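Local coordinates for phosphoenolpyruvate-protein phosphotransferase (Coxiella burnetii, PDB 3TRC) that probably transfers phosphate from phosphoenolpyruvate to a protein histidine in a phosphotransferase system, and is represented here by its GAF domain alone, at residues L38-C48 against L126-L135; I118-L127 against V149-A160. One frame throughout, in Å; residues are numbered along the deposited sequence.

Contact 1 of 2, residues L38-C48 against L126-L135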
# COMPACT_ATOMS: atom_id res chain seq x y z
N LEU A 38 -9.06 -4.16 12.77
CA LEU A 38 -9.96 -3.01 12.74
C LEU A 38 -10.53 -2.63 14.12
O LEU A 38 -10.43 -1.48 14.53
CB LEU A 38 -11.08 -3.18 11.72
CG LEU A 38 -10.70 -2.92 10.26
CD1 LEU A 38 -11.90 -3.15 9.36
CD2 LEU A 38 -10.17 -1.50 10.10
N PRO A 39 -11.16 -3.59 14.83
CA PRO A 39 -11.50 -4.96 14.41
C PRO A 39 -12.86 -5.01 13.71
O PRO A 39 -13.59 -4.02 13.68
CB PRO A 39 -11.60 -5.71 15.74
CG PRO A 39 -12.13 -4.67 16.68
CD PRO A 39 -11.49 -3.36 16.25
N ALA A 40 -13.18 -6.16 13.14
CA ALA A 40 -14.49 -6.40 12.56
C ALA A 40 -14.86 -7.85 12.81
O ALA A 40 -14.01 -8.65 13.18
CB ALA A 40 -14.49 -6.09 11.07
N ASP A 41 -16.12 -8.21 12.61
CA ASP A 41 -16.57 -9.56 12.92
C ASP A 41 -16.58 -10.52 11.73
O ASP A 41 -16.48 -11.73 11.91
CB ASP A 41 -17.92 -9.54 13.61
CG ASP A 41 -17.91 -8.67 14.84
OD1 ASP A 41 -17.06 -8.91 15.73
OD2 ASP A 41 -18.72 -7.73 14.91
N ALA A 42 -16.67 -9.97 10.52
CA ALA A 42 -16.55 -10.78 9.32
C ALA A 42 -15.91 -9.98 8.20
O ALA A 42 -16.07 -8.76 8.11
CB ALA A 42 -17.91 -11.34 8.89
N CYS A 43 -15.15 -10.66 7.35
CA CYS A 43 -14.58 -10.02 6.18
C CYS A 43 -14.52 -11.06 5.08
O CYS A 43 -14.06 -12.18 5.31
CB CYS A 43 -13.19 -9.46 6.47
SG CYS A 43 -12.45 -8.59 5.08
N SER A 44 -15.01 -10.69 3.91
CA SER A 44 -15.08 -11.59 2.77
C SER A 44 -14.54 -10.91 1.52
O SER A 44 -14.66 -9.70 1.37
CB SER A 44 -16.52 -12.05 2.53
OG SER A 44 -17.04 -12.70 3.69
N LEU A 45 -13.96 -11.71 0.63
CA LEU A 45 -13.42 -11.18 -0.61
C LEU A 45 -14.01 -11.98 -1.76
O LEU A 45 -13.94 -13.21 -1.77
CB LEU A 45 -11.89 -11.28 -0.60
CG LEU A 45 -11.15 -10.44 -1.64
CD1 LEU A 45 -9.73 -10.14 -1.18
CD2 LEU A 45 -11.15 -11.13 -3.00
N PHE A 46 -14.63 -11.27 -2.70
CA PHE A 46 -15.25 -11.89 -3.86
C PHE A 46 -14.46 -11.51 -5.09
O PHE A 46 -13.95 -10.39 -5.19
CB PHE A 46 -16.69 -11.38 -4.04
CG PHE A 46 -17.64 -11.82 -2.96
CD1 PHE A 46 -17.76 -11.11 -1.78
CD2 PHE A 46 -18.43 -12.95 -3.15
CE1 PHE A 46 -18.65 -11.52 -0.80
CE2 PHE A 46 -19.32 -13.36 -2.17
CZ PHE A 46 -19.44 -12.65 -1.00
N ILE A 47 -14.36 -12.43 -6.03
CA ILE A 47 -13.72 -12.12 -7.31
C ILE A 47 -14.74 -12.27 -8.44
O ILE A 47 -15.57 -13.19 -8.42
CB ILE A 47 -12.49 -13.01 -7.54
CG1 ILE A 47 -11.42 -12.70 -6.48
CG2 ILE A 47 -11.91 -12.78 -8.93
CD1 ILE A 47 -10.07 -13.32 -6.78
N CYS A 48 -14.69 -11.36 -9.40
CA CYS A 48 -15.60 -11.41 -10.54
C CYS A 48 -15.34 -12.62 -11.43
O CYS A 48 -14.19 -12.92 -11.78
CB CYS A 48 -15.46 -10.15 -11.39
SG CYS A 48 -15.96 -8.66 -10.55
N LEU A 126 -13.38 -3.39 -12.75
CA LEU A 126 -13.81 -4.07 -11.53
C LEU A 126 -13.35 -5.53 -11.51
O LEU A 126 -13.68 -6.30 -12.41
CB LEU A 126 -15.33 -4.02 -11.38
CG LEU A 126 -15.87 -4.63 -10.08
CD1 LEU A 126 -15.57 -3.71 -8.91
CD2 LEU A 126 -17.36 -4.92 -10.18
N LEU A 127 -12.60 -5.90 -10.47
CA LEU A 127 -12.08 -7.26 -10.37
C LEU A 127 -12.74 -8.05 -9.24
O LEU A 127 -12.69 -9.28 -9.22
CB LEU A 127 -10.57 -7.24 -10.11
CG LEU A 127 -9.72 -6.58 -11.19
CD1 LEU A 127 -8.24 -6.77 -10.87
CD2 LEU A 127 -10.06 -7.15 -12.57
N GLY A 128 -13.32 -7.35 -8.29
CA GLY A 128 -13.93 -8.02 -7.16
C GLY A 128 -14.51 -7.06 -6.16
O GLY A 128 -14.62 -5.86 -6.42
N ILE A 129 -14.88 -7.59 -5.00
CA ILE A 129 -15.48 -6.80 -3.93
C ILE A 129 -14.94 -7.25 -2.59
O ILE A 129 -14.83 -8.45 -2.32
CB ILE A 129 -17.00 -6.97 -3.89
CG1 ILE A 129 -17.61 -6.83 -5.29
CG2 ILE A 129 -17.61 -5.96 -2.92
CD1 ILE A 129 -17.70 -5.41 -5.78
N LEU A 130 -14.62 -6.29 -1.74
CA LEU A 130 -14.22 -6.57 -0.36
C LEU A 130 -15.37 -6.17 0.56
O LEU A 130 -15.87 -5.05 0.49
CB LEU A 130 -12.95 -5.77 -0.02
CG LEU A 130 -12.43 -5.83 1.42
CD1 LEU A 130 -11.88 -7.22 1.70
CD2 LEU A 130 -11.35 -4.77 1.65
N VAL A 131 -15.79 -7.10 1.41
CA VAL A 131 -16.96 -6.86 2.26
C VAL A 131 -16.59 -7.04 3.72
O VAL A 131 -16.16 -8.12 4.13
CB VAL A 131 -18.13 -7.82 1.93
CG1 VAL A 131 -19.30 -7.56 2.89
CG2 VAL A 131 -18.58 -7.66 0.49
N ILE A 132 -16.77 -5.98 4.50
CA ILE A 132 -16.45 -6.00 5.92
C ILE A 132 -17.74 -5.81 6.72
O ILE A 132 -18.55 -4.94 6.41
CB ILE A 132 -15.43 -4.89 6.30
CG1 ILE A 132 -14.19 -4.95 5.39
CG2 ILE A 132 -15.01 -5.02 7.75
CD1 ILE A 132 -14.27 -4.02 4.18
N GLN A 133 -17.96 -6.65 7.72
CA GLN A 133 -19.21 -6.60 8.47
C GLN A 133 -18.95 -6.65 9.96
O GLN A 133 -17.93 -7.16 10.41
CB GLN A 133 -20.12 -7.76 8.07
CG GLN A 133 -20.35 -7.86 6.56
CD GLN A 133 -21.21 -9.05 6.18
OE1 GLN A 133 -20.70 -10.12 5.82
NE2 GLN A 133 -22.53 -8.88 6.24
N GLN A 134 -19.87 -6.09 10.74
CA GLN A 134 -19.77 -6.20 12.18
C GLN A 134 -21.15 -6.35 12.80
O GLN A 134 -22.16 -5.97 12.19
CB GLN A 134 -19.02 -5.01 12.79
CG GLN A 134 -19.56 -3.65 12.41
CD GLN A 134 -18.56 -2.54 12.69
OE1 GLN A 134 -17.44 -2.79 13.13
NE2 GLN A 134 -18.97 -1.31 12.44
N LEU A 135 -21.19 -6.92 13.99
CA LEU A 135 -22.43 -7.14 14.71
C LEU A 135 -23.07 -5.83 15.17
O LEU A 135 -24.29 -5.70 15.19
CB LEU A 135 -22.18 -8.06 15.90
CG LEU A 135 -21.67 -9.46 15.55
CD1 LEU A 135 -21.07 -10.14 16.77
CD2 LEU A 135 -22.79 -10.31 14.95
O HOH W 1 -18.03 -10.53 5.09

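Contact 2 of 2, residues I118-L127 against V149-A160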
# COMPACT_ATOMS: atom_id res chain seq x y z
N ILE A 118 -16.52 -2.51 -0.55
CA ILE A 118 -15.51 -1.76 -1.29
C ILE A 118 -15.19 -2.42 -2.63
O ILE A 118 -14.84 -3.59 -2.69
CB ILE A 118 -14.23 -1.63 -0.45
CG1 ILE A 118 -14.53 -0.83 0.82
CG2 ILE A 118 -13.10 -0.99 -1.25
CD1 ILE A 118 -13.32 -0.51 1.61
N PRO A 119 -15.32 -1.66 -3.72
CA PRO A 119 -15.01 -2.24 -5.02
C PRO A 119 -13.51 -2.41 -5.19
O PRO A 119 -12.73 -1.55 -4.78
CB PRO A 119 -15.56 -1.19 -6.00
CG PRO A 119 -15.47 0.09 -5.26
CD PRO A 119 -15.71 -0.24 -3.81
N ILE A 120 -13.12 -3.54 -5.76
CA ILE A 120 -11.72 -3.80 -6.04
C ILE A 120 -11.51 -3.55 -7.52
O ILE A 120 -11.97 -4.32 -8.36
CB ILE A 120 -11.32 -5.24 -5.68
CG1 ILE A 120 -11.57 -5.49 -4.18
CG2 ILE A 120 -9.86 -5.50 -6.04
CD1 ILE A 120 -11.32 -6.93 -3.73
N ILE A 121 -10.84 -2.44 -7.83
CA ILE A 121 -10.76 -1.95 -9.20
C ILE A 121 -9.31 -1.76 -9.62
O ILE A 121 -8.52 -1.12 -8.93
CB ILE A 121 -11.49 -0.59 -9.33
CG1 ILE A 121 -12.94 -0.71 -8.86
CG2 ILE A 121 -11.42 -0.07 -10.77
CD1 ILE A 121 -13.65 0.62 -8.69
N GLU A 122 -8.97 -2.34 -10.76
CA GLU A 122 -7.64 -2.20 -11.33
C GLU A 122 -7.74 -1.33 -12.57
O GLU A 122 -8.31 -1.75 -13.58
CB GLU A 122 -7.06 -3.56 -11.69
CG GLU A 122 -5.77 -3.50 -12.50
CD GLU A 122 -4.58 -3.02 -11.69
OE1 GLU A 122 -4.71 -2.89 -10.45
OE2 GLU A 122 -3.52 -2.78 -12.30
N GLN A 123 -7.20 -0.12 -12.49
CA GLN A 123 -7.23 0.82 -13.61
C GLN A 123 -8.60 0.88 -14.29
O GLN A 123 -8.69 0.76 -15.51
CB GLN A 123 -6.15 0.47 -14.63
CG GLN A 123 -4.74 0.67 -14.12
CD GLN A 123 -3.71 0.54 -15.21
OE1 GLN A 123 -2.77 1.33 -15.29
NE2 GLN A 123 -3.87 -0.46 -16.07
N GLY A 124 -9.65 1.07 -13.51
CA GLY A 124 -10.99 1.22 -14.05
C GLY A 124 -11.76 -0.06 -14.32
O GLY A 124 -12.93 -0.02 -14.68
N GLU A 125 -11.10 -1.21 -14.14
CA GLU A 125 -11.75 -2.50 -14.34
C GLU A 125 -12.09 -3.14 -13.00
O GLU A 125 -11.20 -3.41 -12.20
CB GLU A 125 -10.85 -3.44 -15.14
CG GLU A 125 -11.47 -4.80 -15.44
CD GLU A 125 -10.50 -5.77 -16.09
OE1 GLU A 125 -9.32 -5.41 -16.28
OE2 GLU A 125 -10.92 -6.90 -16.41
N LEU A 126 -13.38 -3.39 -12.75
CA LEU A 126 -13.81 -4.07 -11.53
C LEU A 126 -13.35 -5.53 -11.51
O LEU A 126 -13.68 -6.30 -12.41
CB LEU A 126 -15.33 -4.02 -11.38
CG LEU A 126 -15.87 -4.63 -10.08
CD1 LEU A 126 -15.57 -3.71 -8.91
CD2 LEU A 126 -17.36 -4.92 -10.18
N LEU A 127 -12.60 -5.90 -10.47
CA LEU A 127 -12.08 -7.26 -10.37
C LEU A 127 -12.74 -8.05 -9.24
O LEU A 127 -12.69 -9.28 -9.22
CB LEU A 127 -10.57 -7.24 -10.11
CG LEU A 127 -9.72 -6.58 -11.19
CD1 LEU A 127 -8.24 -6.77 -10.87
CD2 LEU A 127 -10.06 -7.15 -12.57
N VAL A 149 -9.99 1.04 1.66
CA VAL A 149 -9.91 1.46 0.27
C VAL A 149 -8.47 1.38 -0.23
O VAL A 149 -8.20 0.85 -1.30
CB VAL A 149 -10.48 2.87 0.06
CG1 VAL A 149 -10.08 3.43 -1.30
CG2 VAL A 149 -11.99 2.86 0.22
N THR A 150 -7.55 1.91 0.57
CA THR A 150 -6.14 1.88 0.22
C THR A 150 -5.68 0.44 0.06
O THR A 150 -4.94 0.11 -0.88
CB THR A 150 -5.29 2.61 1.29
OG1 THR A 150 -5.75 3.95 1.41
CG2 THR A 150 -3.83 2.62 0.89
N LEU A 151 -6.14 -0.43 0.95
CA LEU A 151 -5.83 -1.85 0.88
C LEU A 151 -6.37 -2.49 -0.40
O LEU A 151 -5.69 -3.30 -1.03
CB LEU A 151 -6.41 -2.56 2.10
CG LEU A 151 -6.12 -4.06 2.23
CD1 LEU A 151 -4.62 -4.31 2.26
CD2 LEU A 151 -6.79 -4.61 3.48
N ALA A 152 -7.60 -2.14 -0.77
CA ALA A 152 -8.23 -2.71 -1.96
C ALA A 152 -7.45 -2.41 -3.24
O ALA A 152 -7.51 -3.17 -4.20
CB ALA A 152 -9.67 -2.22 -2.09
N ILE A 153 -6.75 -1.28 -3.26
CA ILE A 153 -5.90 -0.95 -4.40
C ILE A 153 -4.80 -2.00 -4.53
O ILE A 153 -4.47 -2.45 -5.62
CB ILE A 153 -5.28 0.45 -4.24
CG1 ILE A 153 -6.40 1.49 -4.17
CG2 ILE A 153 -4.33 0.74 -5.40
CD1 ILE A 153 -5.94 2.87 -3.80
N HIS A 154 -4.25 -2.41 -3.39
CA HIS A 154 -3.21 -3.43 -3.34
C HIS A 154 -3.80 -4.76 -3.81
O HIS A 154 -3.20 -5.46 -4.63
CB HIS A 154 -2.68 -3.55 -1.91
CG HIS A 154 -1.33 -4.19 -1.80
ND1 HIS A 154 -0.66 -4.72 -2.88
CD2 HIS A 154 -0.53 -4.38 -0.73
CE1 HIS A 154 0.50 -5.22 -2.48
NE2 HIS A 154 0.60 -5.02 -1.17
N LEU A 155 -4.97 -5.11 -3.29
CA LEU A 155 -5.64 -6.35 -3.68
C LEU A 155 -5.93 -6.40 -5.17
O LEU A 155 -5.80 -7.45 -5.80
CB LEU A 155 -6.93 -6.53 -2.88
CG LEU A 155 -6.74 -6.58 -1.36
CD1 LEU A 155 -8.07 -6.72 -0.66
CD2 LEU A 155 -5.81 -7.72 -0.99
N ALA A 156 -6.33 -5.27 -5.74
CA ALA A 156 -6.59 -5.19 -7.18
C ALA A 156 -5.33 -5.55 -7.97
O ALA A 156 -5.39 -6.32 -8.95
CB ALA A 156 -7.09 -3.81 -7.57
N ALA A 157 -4.20 -5.00 -7.56
CA ALA A 157 -2.94 -5.28 -8.24
C ALA A 157 -2.57 -6.75 -8.12
O ALA A 157 -2.10 -7.36 -9.08
CB ALA A 157 -1.82 -4.41 -7.67
N GLU A 158 -2.77 -7.32 -6.94
CA GLU A 158 -2.46 -8.73 -6.72
C GLU A 158 -3.34 -9.65 -7.58
O GLU A 158 -2.85 -10.61 -8.16
CB GLU A 158 -2.57 -9.06 -5.24
CG GLU A 158 -1.60 -8.26 -4.37
CD GLU A 158 -0.14 -8.59 -4.65
OE1 GLU A 158 0.19 -9.79 -4.68
OE2 GLU A 158 0.67 -7.66 -4.85
N ILE A 159 -4.63 -9.34 -7.65
CA ILE A 159 -5.53 -10.11 -8.51
C ILE A 159 -5.17 -9.96 -9.99
O ILE A 159 -5.14 -10.93 -10.74
CB ILE A 159 -6.99 -9.70 -8.26
CG1 ILE A 159 -7.36 -10.00 -6.80
CG2 ILE A 159 -7.92 -10.41 -9.24
CD1 ILE A 159 -8.74 -9.51 -6.38
N ALA A 160 -4.90 -8.73 -10.41
CA ALA A 160 -4.52 -8.49 -11.80
C ALA A 160 -3.25 -9.24 -12.17
O ALA A 160 -3.12 -9.79 -13.27
CB ALA A 160 -4.36 -7.00 -12.06
O HOH W 2 -4.23 -0.98 -8.35

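Contact 1 of 2, residues L38-C48 against L126-L135
Ile129 O lies at the edge of the Phe46 ring, in its plane, 4.0 Å from Phe46 CD1. Val131 CG2 comes to CE1 obliquely. With CG beside the backbone N (chi1 -68°), the ring stays close to the same carbonyl that accepts the Phe46 N-H. The second flat group, the Asp41 carboxylate, reaches along the other end of the ladder. Its OD2 takes the N-H of Leu135 on the anti lone pair, 2.8 Å from N and nearly straight at 171°, and the side chains of Asp41 and Leu135 cross at about a right angle.

Between these two groups runs the central antiparallel pairing of the GAF-domain sheet, its axes at 162°. Hydrogen-bonded pairs Ala42-Gln133, Ser44-Val131 and Phe46-Ile129 take turns with the non-hydrogen-bonded pairs Cys43-Ile132, Leu45-Leu130 and Ile47-Gly128. The side chains of Cys43, Ile132, Leu45, Leu130 and Ile47 face the helical layer, where Leu45 touches Leu27 and Leu155; Gly128 has none. Cys43 lies against Cys35 of helix 23-37, with which a disulfide has been seen in this protein. Before the strand, Ala40 CB presses on Ile132 CG2 at 3.5 Å. On the opposite face Tyr55 of strand 54-61, which helps bind a sodium ion, packs on Cys48, Leu126 and Ile129.

A classic beta bulge starts the ladder. Asp41 and Ala42 both face Gln133, whose carbonyl O is gripped by two amides, Asp41 N at 3.0 Å in the carbonyl plane and Ala42 N at 3.1 Å from above it.

Polar atoms on the Phe46 face share one water. Ser44 OG, also hydrogen-bonded to Thr60, gives its proton to this water at 2.8 Å, and the water in turn donates to Gln133 OE1 at 2.8 Å and to Val131 O at 3.2 Å.

Contact 2 of 2, residues I118-L127 against V149-A160
Ile120 CG2 sits against the backbone of Ala156, 3.5 Å from its CA, and shows how small residues let a helix lie close on a sheet. This methyl points away from its own backbone N and comes near Ile159 CD1. Ala156 CB comes within 3.3 Å of Ile121 O, and one turn earlier Ala152 CB meets Ile118 CG2 at 3.7 Å. Through these two alanines the axes of strand 118-122 and helix 149-160 approach to 6.9 Å, crossing at -49°. Ile118 CD1 meets Val149 CG2, the two side chains at about a right angle. Leu127, in a classic bulge with Gly128 opposite Ile120, sends CD1 to Ala156 O at 3.5 Å and onto Ile159 CG2.

The packing thins toward the hairpin. The axis of residues 125-127, the first part of strand 125-134, comes no nearer than 9.5 Å to that of helix segment 149-160, and the type I' turn from Glu122 to Glu125 carries Gln123 and Gly124 into solvent. Glu122 borders this side: a chi1 of 170° lays CG against Ala160 CB, and the bend at chi2 (72°) turns OE1 towards the helix backbone, 3.6 Å from Ala157 N. A water lies 2.9 Å from Glu122 OE1 and may bridge to Ile153 O, although it probably cannot donate to every acceptor round it. No direct hydrogen bond joins strand and helix.

Arg11 and Asn18 of the second subunit pack on Val149 and Ala157 respectively. With the last helix of the domain, 142-164, laid across one face of an antiparallel sheet, this is the layered architecture of GAF domains.

Read from the N terminus, the chain leaves helix 23-37 and enters segment 38-48, whose partner arrives only with 126-135. Contact 1 therefore closes a long loop that holds strands 54-61, 72-74, 90-92 and 114-122 as well as helix 78-86. Contact 2 opens within that loop, at 118-127, and ends beyond it on helix 142-164, so the two closures cross. They share Leu126 and Leu127 on strand 125-134, and backbone bonds probably join them directly, as from Ile118 N to Leu130 O. Contact 1 binds the middle of the sheet together; contact 2 fastens the last helix of the domain over one face of that sheet.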